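Long-range contacts in glutamine amidotransferase domain-containing protein (Thermotoga maritima, PDB 1O1Y), which probably acts as a glutamine amidotransferase of the class I family, releasing ammonia from glutamine for transfer to an acceptor that is not identified: residues M105-L110 and Q172-G177; A112-G117 and H150-D155. One frame throughout, in Å; residues are numbered along the deposited sequence.

Contact 1 (M105-L110 and Q172-G177); sequences MLAKVL and QGFVYG
Tyr176 turns one face of its ring to Leu110, and Phe174 meets Leu106, Ala107 and Leu110 at a slant that is neither clearly face nor clearly edge. Over the tyrosine, Leu110 CD2 makes a CH-pi contact, 3.9 Å from the ring centroid and 21° off the normal. The methyl is displaced toward the rim that carries Tyr176 CD2 and CE2, with 3.7 Å between Leu110 CD2 and Tyr176 CE2. Its twin, Leu110 CD1, settles nearer the root of the same side chain, 3.8 Å from Tyr176 CB, and also approaches Phe174 CE2 at 4.0 Å, so CD1 touches both aromatic residues, while CD2 lies over the tyrosine alone. The phenylalanine presents CE2 and CZ to the helix. Leu106 CD2 comes within 3.6 Å of Phe174 CE2, while Ala107 CB stands 4.1 Å from Phe174 CZ.

This is the helix-on-sheet layer of the flavodoxin-like fold seen in amidotransferases of this class: the last turns of helix 102-109 lie against strand 173-176 of the central mixed sheet. No hydrogen bond passes between the two segments; the side-chain contacts are apolar, although the backbone N of Ala107 also lies near Phe174 CZ. Phe174 and Tyr176 both face the helix, whereas Val175 between them turns its side chain to the other side of the sheet. Phe174 CG sits between the backbone N and the carbonyl carbon (chi1 66°) and Tyr176 CG anti to the backbone N (chi1 174°); with these different starts the rings stand apart, Phe174 at Leu106 and Ala107, Tyr176 at Leu110. Leu110, just past the helical turns, also packs on Pro157 and Arg159, and Leu106 reaches Ala179 on the adjoining strand.

Contact 2 (A112-G117 and H150-D155); sequences ASVYRG and HGDTFD. With SO4 (sulfate ion), chain C.
Tyr115 and Asp155 are joined by their side chains across a two-stranded antiparallel ribbon, strand 114-116 against strand 152-154. The tyrosine OH donates to Asp155 OD1 at 2.6 Å, meeting that oxygen from above the carboxylate plane, 42° out of it. Ring and carboxylate planes stand 65° apart. Tyr115 CG sits between the backbone N and the carbonyl carbon (chi1 44°), and from there the ring runs side by side with Thr153, whose CG2 lies 3.5 Å from Tyr115 CE1; Thr153 O sits over the centre of one face. A phenylalanine in place of Tyr115 would probably leave Asp155 OD1 without its hydroxyl partner across the ribbon.

Beneath these side chains, Tyr115 and Thr153 form a hydrogen-bonded pair: Thr153 N reaches Tyr115 O at 2.8 Å, nearly straight, and Tyr115 N returns a bond to Thr153 O. Asp155 N to Ser113 O and Gly117 N to Gly151 O carry the ladder to its two ends. On the opposite face of the ribbon, Val114 CG2 touches Phe154 CB, and the Phe154 side chain also touches Ser103, Gln104 and Ala107 of helix 102-109.

Further out, a water joins Ser113 N to Asp155 OD2, and His150 ND1 donates to Asp152 O at 2.6 Å. A sulfate ion, probably from the crystallisation liquor, takes bonds from two consecutive backbone amides, its O2 lying 2.9 Å from Asp152 N.

In the fold
Followed from the N terminus, the chain runs through helix 102-109, the first half of contact 1, and passes through a short turn into strand 114-116, the first half of contact 2. It then traverses strands 122-123, 125-130 and 143-150 before 152-154 returns to pair with 114-116 and closes the inner loop. Strand 161-165 follows, and 173-176 closes the outer loop on the helix, so contact 2 lies wholly within contact 1. Contact 1 fixes the helix to the main sheet; contact 2 forms a separate small ribbon. Their centres are 12 Å apart; the rings of Phe154 and Phe174 meet between them, and a probable hydrogen bond links Ala107 O to Ala112 N at the turn.

Contact 1 (M105-L110 and Q172-G177)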
HETATM    1  N   MSE A 105      -7.727  -1.230   5.719  1.00 10.17           N
HETATM    2  CA  MSE A 105      -7.636  -1.711   7.103  1.00  9.87           C
HETATM    3  C   MSE A 105      -7.274  -0.579   8.042  1.00  8.35           C
HETATM    4  O   MSE A 105      -7.802  -0.492   9.151  1.00 10.36           O
HETATM    5  CB  MSE A 105      -6.620  -2.856   7.209  1.00  9.29           C
HETATM    6  CG  MSE A 105      -7.118  -4.108   6.476  1.00  7.04           C
HETATM    7 SE   MSE A 105      -5.838  -5.553   6.527  0.70 15.73          SE
HETATM    8  CE  MSE A 105      -5.915  -5.962   8.398  1.00 15.97           C
ATOM      9  N   LEU A 106      -6.383   0.295   7.606  1.00  9.18           N
ATOM     10  CA  LEU A 106      -6.030   1.461   8.403  1.00 10.38           C
ATOM     11  C   LEU A 106      -7.252   2.377   8.579  1.00  9.70           C
ATOM     12  O   LEU A 106      -7.535   2.856   9.683  1.00 10.02           O
ATOM     13  CB  LEU A 106      -4.875   2.249   7.753  1.00  9.19           C
ATOM     14  CG  LEU A 106      -4.468   3.561   8.459  1.00  9.51           C
ATOM     15  CD1 LEU A 106      -3.979   3.354   9.880  1.00 16.14           C
ATOM     16  CD2 LEU A 106      -3.392   4.296   7.630  1.00 12.33           C
ATOM     17  N   ALA A 107      -7.963   2.654   7.494  1.00 10.25           N
ATOM     18  CA  ALA A 107      -9.176   3.483   7.559  1.00 10.30           C
ATOM     19  C   ALA A 107     -10.197   2.931   8.544  1.00  9.94           C
ATOM     20  O   ALA A 107     -10.800   3.659   9.312  1.00  8.95           O
ATOM     21  CB  ALA A 107      -9.804   3.604   6.204  1.00  9.66           C
ATOM     22  N   LYS A 108     -10.402   1.621   8.511  1.00  7.59           N
ATOM     23  CA  LYS A 108     -11.307   0.959   9.438  1.00  9.11           C
ATOM     24  C   LYS A 108     -10.890   1.153  10.911  1.00  8.62           C
ATOM     25  O   LYS A 108     -11.714   1.433  11.756  1.00  9.29           O
ATOM     26  CB  LYS A 108     -11.413  -0.549   9.088  1.00  8.95           C
ATOM     27  CG  LYS A 108     -12.238  -1.330  10.072  1.00 11.61           C
ATOM     28  CD  LYS A 108     -12.368  -2.806   9.631  1.00 14.88           C
ATOM     29  CE  LYS A 108     -12.739  -3.708  10.808  1.00 23.34           C
ATOM     30  NZ  LYS A 108     -12.954  -5.168  10.472  1.00 18.43           N
ATOM     31  N   VAL A 109      -9.610   0.964  11.206  1.00  9.37           N
ATOM     32  CA  VAL A 109      -9.116   1.137  12.567  1.00  9.17           C
ATOM     33  C   VAL A 109      -9.361   2.577  13.047  1.00 10.15           C
ATOM     34  O   VAL A 109      -9.670   2.819  14.233  1.00 10.19           O
ATOM     35  CB  VAL A 109      -7.657   0.707  12.681  1.00 10.00           C
ATOM     36  CG1 VAL A 109      -7.081   1.111  14.008  1.00 13.36           C
ATOM     37  CG2 VAL A 109      -7.537  -0.803  12.498  1.00 12.07           C
ATOM     38  N   LEU A 110      -9.283   3.526  12.112  1.00  8.85           N
ATOM     39  CA  LEU A 110      -9.490   4.954  12.398  1.00 10.64           C
ATOM     40  C   LEU A 110     -10.982   5.321  12.316  1.00 11.74           C
ATOM     41  O   LEU A 110     -11.358   6.506  12.318  1.00 11.36           O
ATOM     42  CB  LEU A 110      -8.676   5.776  11.401  1.00  9.54           C
ATOM     43  CG  LEU A 110      -7.158   5.633  11.587  1.00 14.19           C
ATOM     44  CD1 LEU A 110      -6.469   6.433  10.508  1.00 15.01           C
ATOM     45  CD2 LEU A 110      -6.734   6.111  12.948  1.00 15.58           C
ATOM     46  N   GLN A 172      -8.322   8.391  -2.298  1.00 10.13           N
ATOM     47  CA  GLN A 172      -7.233   7.557  -2.840  1.00 10.06           C
ATOM     48  C   GLN A 172      -6.071   7.444  -1.888  1.00 10.49           C
ATOM     49  O   GLN A 172      -5.259   6.528  -2.020  1.00 11.82           O
ATOM     50  CB  GLN A 172      -6.795   8.113  -4.191  1.00  9.05           C
ATOM     51  CG  GLN A 172      -7.820   7.773  -5.304  1.00  9.83           C
ATOM     52  CD  GLN A 172      -7.769   6.348  -5.813  1.00 12.45           C
ATOM     53  OE1 GLN A 172      -6.929   5.562  -5.357  1.00 15.64           O
ATOM     54  NE2 GLN A 172      -8.662   6.011  -6.778  1.00 11.95           N
ATOM     55  N   GLY A 173      -5.908   8.396  -0.990  1.00 11.09           N
ATOM     56  CA  GLY A 173      -4.788   8.352  -0.055  1.00 11.23           C
ATOM     57  C   GLY A 173      -4.983   9.361   1.076  1.00 10.78           C
ATOM     58  O   GLY A 173      -5.620  10.412   0.885  1.00 11.33           O
ATOM     59  N   PHE A 174      -4.494   9.020   2.268  1.00  9.90           N
ATOM     60  CA  PHE A 174      -4.660   9.850   3.432  1.00  8.51           C
ATOM     61  C   PHE A 174      -3.511   9.652   4.383  1.00  9.12           C
ATOM     62  O   PHE A 174      -2.782   8.696   4.287  1.00  8.56           O
ATOM     63  CB  PHE A 174      -6.006   9.587   4.125  1.00  9.89           C
ATOM     64  CG  PHE A 174      -6.122   8.208   4.724  1.00  9.35           C
ATOM     65  CD1 PHE A 174      -6.580   7.133   3.967  1.00 12.67           C
ATOM     66  CD2 PHE A 174      -5.733   7.983   6.037  1.00 10.71           C
ATOM     67  CE1 PHE A 174      -6.673   5.873   4.532  1.00 13.89           C
ATOM     68  CE2 PHE A 174      -5.849   6.702   6.614  1.00  9.05           C
ATOM     69  CZ  PHE A 174      -6.306   5.651   5.854  1.00 10.06           C
ATOM     70  N   VAL A 175      -3.385  10.594   5.303  1.00  9.77           N
ATOM     71  CA  VAL A 175      -2.379  10.552   6.344  1.00 11.59           C
ATOM     72  C   VAL A 175      -3.051  10.873   7.698  1.00 11.39           C
ATOM     73  O   VAL A 175      -3.974  11.706   7.801  1.00 12.46           O
ATOM     74  CB  VAL A 175      -1.237  11.579   6.092  0.65 12.03           C
ATOM     75  CG1 VAL A 175      -0.298  11.685   7.292  0.65 12.59           C
ATOM     76  CG2 VAL A 175      -0.481  11.253   4.843  0.65  9.34           C
ATOM     77  N   TYR A 176      -2.599  10.172   8.717  1.00 11.65           N
ATOM     78  CA  TYR A 176      -3.014  10.380  10.107  1.00 12.53           C
ATOM     79  C   TYR A 176      -1.774  10.179  10.950  1.00 13.09           C
ATOM     80  O   TYR A 176      -1.315   9.069  11.112  1.00 11.20           O
ATOM     81  CB  TYR A 176      -4.095   9.368  10.500  1.00 13.41           C
ATOM     82  CG  TYR A 176      -4.486   9.414  11.967  1.00 16.25           C
ATOM     83  CD1 TYR A 176      -5.351  10.364  12.444  1.00 32.70           C
ATOM     84  CD2 TYR A 176      -3.939   8.521  12.870  1.00 21.56           C
ATOM     85  CE1 TYR A 176      -5.662  10.411  13.801  1.00 36.78           C
ATOM     86  CE2 TYR A 176      -4.266   8.562  14.207  1.00 30.32           C
ATOM     87  CZ  TYR A 176      -5.123   9.511  14.659  1.00 31.04           C
ATOM     88  OH  TYR A 176      -5.447   9.565  15.999  1.00 49.25           O
ATOM     89  N   GLY A 177      -1.200  11.266  11.439  1.00 15.46           N
ATOM     90  CA  GLY A 177       0.025  11.202  12.234  1.00 16.15           C
ATOM     91  C   GLY A 177       1.145  10.708  11.346  1.00 14.83           C
ATOM     92  O   GLY A 177       1.374  11.239  10.259  1.00 14.81           O
TER

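Contact 2 (A112-G117 and H150-D155)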
ATOM      1  N   ALA A 112     -13.509   4.562   9.954  1.00  9.59           N
ATOM      2  CA  ALA A 112     -14.200   4.838   8.683  1.00  9.57           C
ATOM      3  C   ALA A 112     -14.727   3.551   8.070  1.00 11.46           C
ATOM      4  O   ALA A 112     -14.129   2.513   8.241  1.00 11.26           O
ATOM      5  CB  ALA A 112     -13.257   5.489   7.702  1.00 10.27           C
ATOM      6  N   SER A 113     -15.831   3.651   7.342  1.00  9.57           N
ATOM      7  CA  SER A 113     -16.409   2.522   6.638  1.00 10.15           C
ATOM      8  C   SER A 113     -15.582   2.194   5.407  1.00 10.09           C
ATOM      9  O   SER A 113     -15.021   3.076   4.737  1.00 10.23           O
ATOM     10  CB  SER A 113     -17.875   2.828   6.231  1.00  8.56           C
ATOM     11  OG  SER A 113     -18.722   3.040   7.337  1.00  8.26           O
ATOM     12  N   VAL A 114     -15.545   0.913   5.103  1.00  9.66           N
ATOM     13  CA  VAL A 114     -14.995   0.379   3.878  1.00  9.16           C
ATOM     14  C   VAL A 114     -16.122  -0.333   3.133  1.00  9.95           C
ATOM     15  O   VAL A 114     -16.990  -0.994   3.732  1.00  8.56           O
ATOM     16  CB  VAL A 114     -13.866  -0.640   4.220  1.00  9.99           C
ATOM     17  CG1 VAL A 114     -13.340  -1.345   2.979  1.00 11.54           C
ATOM     18  CG2 VAL A 114     -12.799   0.060   5.032  1.00  8.77           C
ATOM     19  N   TYR A 115     -16.116  -0.197   1.813  1.00  8.99           N
ATOM     20  CA  TYR A 115     -17.230  -0.693   1.010  1.00  9.15           C
ATOM     21  C   TYR A 115     -16.895  -0.792  -0.442  1.00  9.79           C
ATOM     22  O   TYR A 115     -15.915  -0.223  -0.906  1.00 10.27           O
ATOM     23  CB  TYR A 115     -18.457   0.201   1.144  1.00 10.09           C
ATOM     24  CG  TYR A 115     -18.129   1.687   1.073  1.00  9.16           C
ATOM     25  CD1 TYR A 115     -18.068   2.354  -0.148  1.00 10.20           C
ATOM     26  CD2 TYR A 115     -17.891   2.428   2.242  1.00 11.29           C
ATOM     27  CE1 TYR A 115     -17.761   3.704  -0.225  1.00 13.39           C
ATOM     28  CE2 TYR A 115     -17.602   3.788   2.181  1.00 11.06           C
ATOM     29  CZ  TYR A 115     -17.532   4.432   0.944  1.00 15.29           C
ATOM     30  OH  TYR A 115     -17.250   5.780   0.874  1.00 14.32           O
ATOM     31  N   ARG A 116     -17.724  -1.550  -1.143  1.00 10.35           N
ATOM     32  CA  ARG A 116     -17.563  -1.744  -2.590  1.00 11.60           C
ATOM     33  C   ARG A 116     -17.716  -0.407  -3.298  1.00 11.65           C
ATOM     34  O   ARG A 116     -18.685   0.322  -3.058  1.00 13.34           O
ATOM     35  CB  ARG A 116     -18.582  -2.748  -3.138  1.00 13.00           C
ATOM     36  CG  ARG A 116     -18.263  -3.249  -4.567  1.00 16.14           C
ATOM     37  CD  ARG A 116     -19.297  -4.195  -5.130  1.00 24.27           C
ATOM     38  NE  ARG A 116     -20.552  -3.482  -5.373  1.00 31.12           N
ATOM     39  CZ  ARG A 116     -20.864  -2.823  -6.494  1.00 37.82           C
ATOM     40  NH1 ARG A 116     -20.018  -2.764  -7.521  1.00 37.37           N
ATOM     41  NH2 ARG A 116     -22.041  -2.210  -6.588  1.00 35.03           N
ATOM     42  N   GLY A 117     -16.749  -0.094  -4.167  1.00  9.54           N
ATOM     43  CA  GLY A 117     -16.815   1.096  -4.963  1.00 11.04           C
ATOM     44  C   GLY A 117     -17.983   1.106  -5.916  1.00 12.73           C
ATOM     45  O   GLY A 117     -18.292   0.085  -6.544  1.00 12.67           O
ATOM     46  N   HIS A 150      -8.202  -2.614  -7.484  1.00 11.13           N
ATOM     47  CA  HIS A 150      -9.116  -2.614  -6.340  1.00 11.81           C
ATOM     48  C   HIS A 150     -10.552  -2.417  -6.790  1.00 11.85           C
ATOM     49  O   HIS A 150     -10.822  -1.722  -7.756  1.00 11.34           O
ATOM     50  CB  HIS A 150      -8.716  -1.542  -5.302  1.00 11.96           C
ATOM     51  CG  HIS A 150      -9.104  -0.148  -5.681  1.00 15.25           C
ATOM     52  ND1 HIS A 150     -10.244   0.466  -5.193  1.00 16.76           N
ATOM     53  CD2 HIS A 150      -8.532   0.743  -6.528  1.00 16.34           C
ATOM     54  CE1 HIS A 150     -10.355   1.671  -5.731  1.00 18.30           C
ATOM     55  NE2 HIS A 150      -9.340   1.854  -6.562  1.00 15.36           N
ATOM     56  N   GLY A 151     -11.448  -3.008  -6.015  1.00 10.42           N
ATOM     57  CA  GLY A 151     -12.867  -2.830  -6.146  1.00 10.08           C
ATOM     58  C   GLY A 151     -13.496  -2.130  -4.959  1.00 12.10           C
ATOM     59  O   GLY A 151     -14.609  -1.650  -5.087  1.00 13.40           O
ATOM     60  N   ASP A 152     -12.816  -2.113  -3.829  1.00 11.17           N
ATOM     61  CA  ASP A 152     -13.359  -1.475  -2.622  1.00 12.24           C
ATOM     62  C   ASP A 152     -12.742  -0.107  -2.456  1.00 11.23           C
ATOM     63  O   ASP A 152     -11.660   0.207  -2.991  1.00 11.76           O
ATOM     64  CB  ASP A 152     -13.072  -2.290  -1.367  1.00 11.79           C
ATOM     65  CG  ASP A 152     -14.007  -3.493  -1.191  1.00 16.91           C
ATOM     66  OD1 ASP A 152     -14.926  -3.747  -2.037  1.00 14.17           O
ATOM     67  OD2 ASP A 152     -13.841  -4.269  -0.205  1.00 23.81           O
ATOM     68  N   THR A 153     -13.448   0.712  -1.707  1.00 11.65           N
ATOM     69  CA  THR A 153     -12.957   2.022  -1.261  1.00 11.09           C
ATOM     70  C   THR A 153     -13.361   2.298   0.192  1.00 12.22           C
ATOM     71  O   THR A 153     -13.795   1.418   0.899  1.00 12.10           O
ATOM     72  CB  THR A 153     -13.460   3.127  -2.277  1.00 13.07           C
ATOM     73  OG1 THR A 153     -12.787   4.382  -2.043  1.00 11.69           O
ATOM     74  CG2 THR A 153     -14.911   3.382  -2.149  1.00 12.55           C
ATOM     75  N   PHE A 154     -13.173   3.524   0.656  1.00 12.17           N
ATOM     76  CA  PHE A 154     -13.420   3.860   2.034  1.00 11.14           C
ATOM     77  C   PHE A 154     -13.794   5.325   2.171  1.00 10.72           C
ATOM     78  O   PHE A 154     -13.524   6.137   1.294  1.00 11.38           O
ATOM     79  CB  PHE A 154     -12.185   3.540   2.910  1.00 11.88           C
ATOM     80  CG  PHE A 154     -10.886   4.099   2.368  1.00 11.69           C
ATOM     81  CD1 PHE A 154     -10.090   3.347   1.516  1.00 18.12           C
ATOM     82  CD2 PHE A 154     -10.492   5.400   2.671  1.00 16.39           C
ATOM     83  CE1 PHE A 154      -8.921   3.906   0.972  1.00 14.50           C
ATOM     84  CE2 PHE A 154      -9.328   5.952   2.140  1.00 15.76           C
ATOM     85  CZ  PHE A 154      -8.554   5.209   1.288  1.00 16.58           C
ATOM     86  N   ASP A 155     -14.419   5.637   3.304  1.00 11.84           N
ATOM     87  CA  ASP A 155     -14.615   7.013   3.758  1.00 11.29           C
ATOM     88  C   ASP A 155     -13.312   7.532   4.358  1.00 11.45           C
ATOM     89  O   ASP A 155     -12.489   6.777   4.843  1.00 11.29           O
ATOM     90  CB  ASP A 155     -15.661   7.061   4.830  1.00 11.10           C
ATOM     91  CG  ASP A 155     -17.062   6.870   4.300  1.00 10.56           C
ATOM     92  OD1 ASP A 155     -17.277   7.096   3.078  1.00 13.56           O
ATOM     93  OD2 ASP A 155     -17.998   6.511   5.056  1.00 12.91           O
TER
HETATM   94  S   SO4 C 402     -10.682  -5.208  -3.378  0.50 29.95           S
HETATM   95  O1  SO4 C 402     -10.847  -5.696  -4.732  0.50 22.51           O
HETATM   96  O2  SO4 C 402     -10.457  -3.749  -3.246  0.50 16.94           O
HETATM   97  O3  SO4 C 402      -9.465  -5.853  -2.887  0.50 36.85           O
HETATM   98  O4  SO4 C 402     -11.785  -5.617  -2.493  0.50 28.83           O
HETATM   99  O   HOH W   1     -17.822   5.770   7.612  1.00 25.86           O
HETATM  100  O   HOH W   2     -16.125  -1.585  -7.485  1.00 22.75           O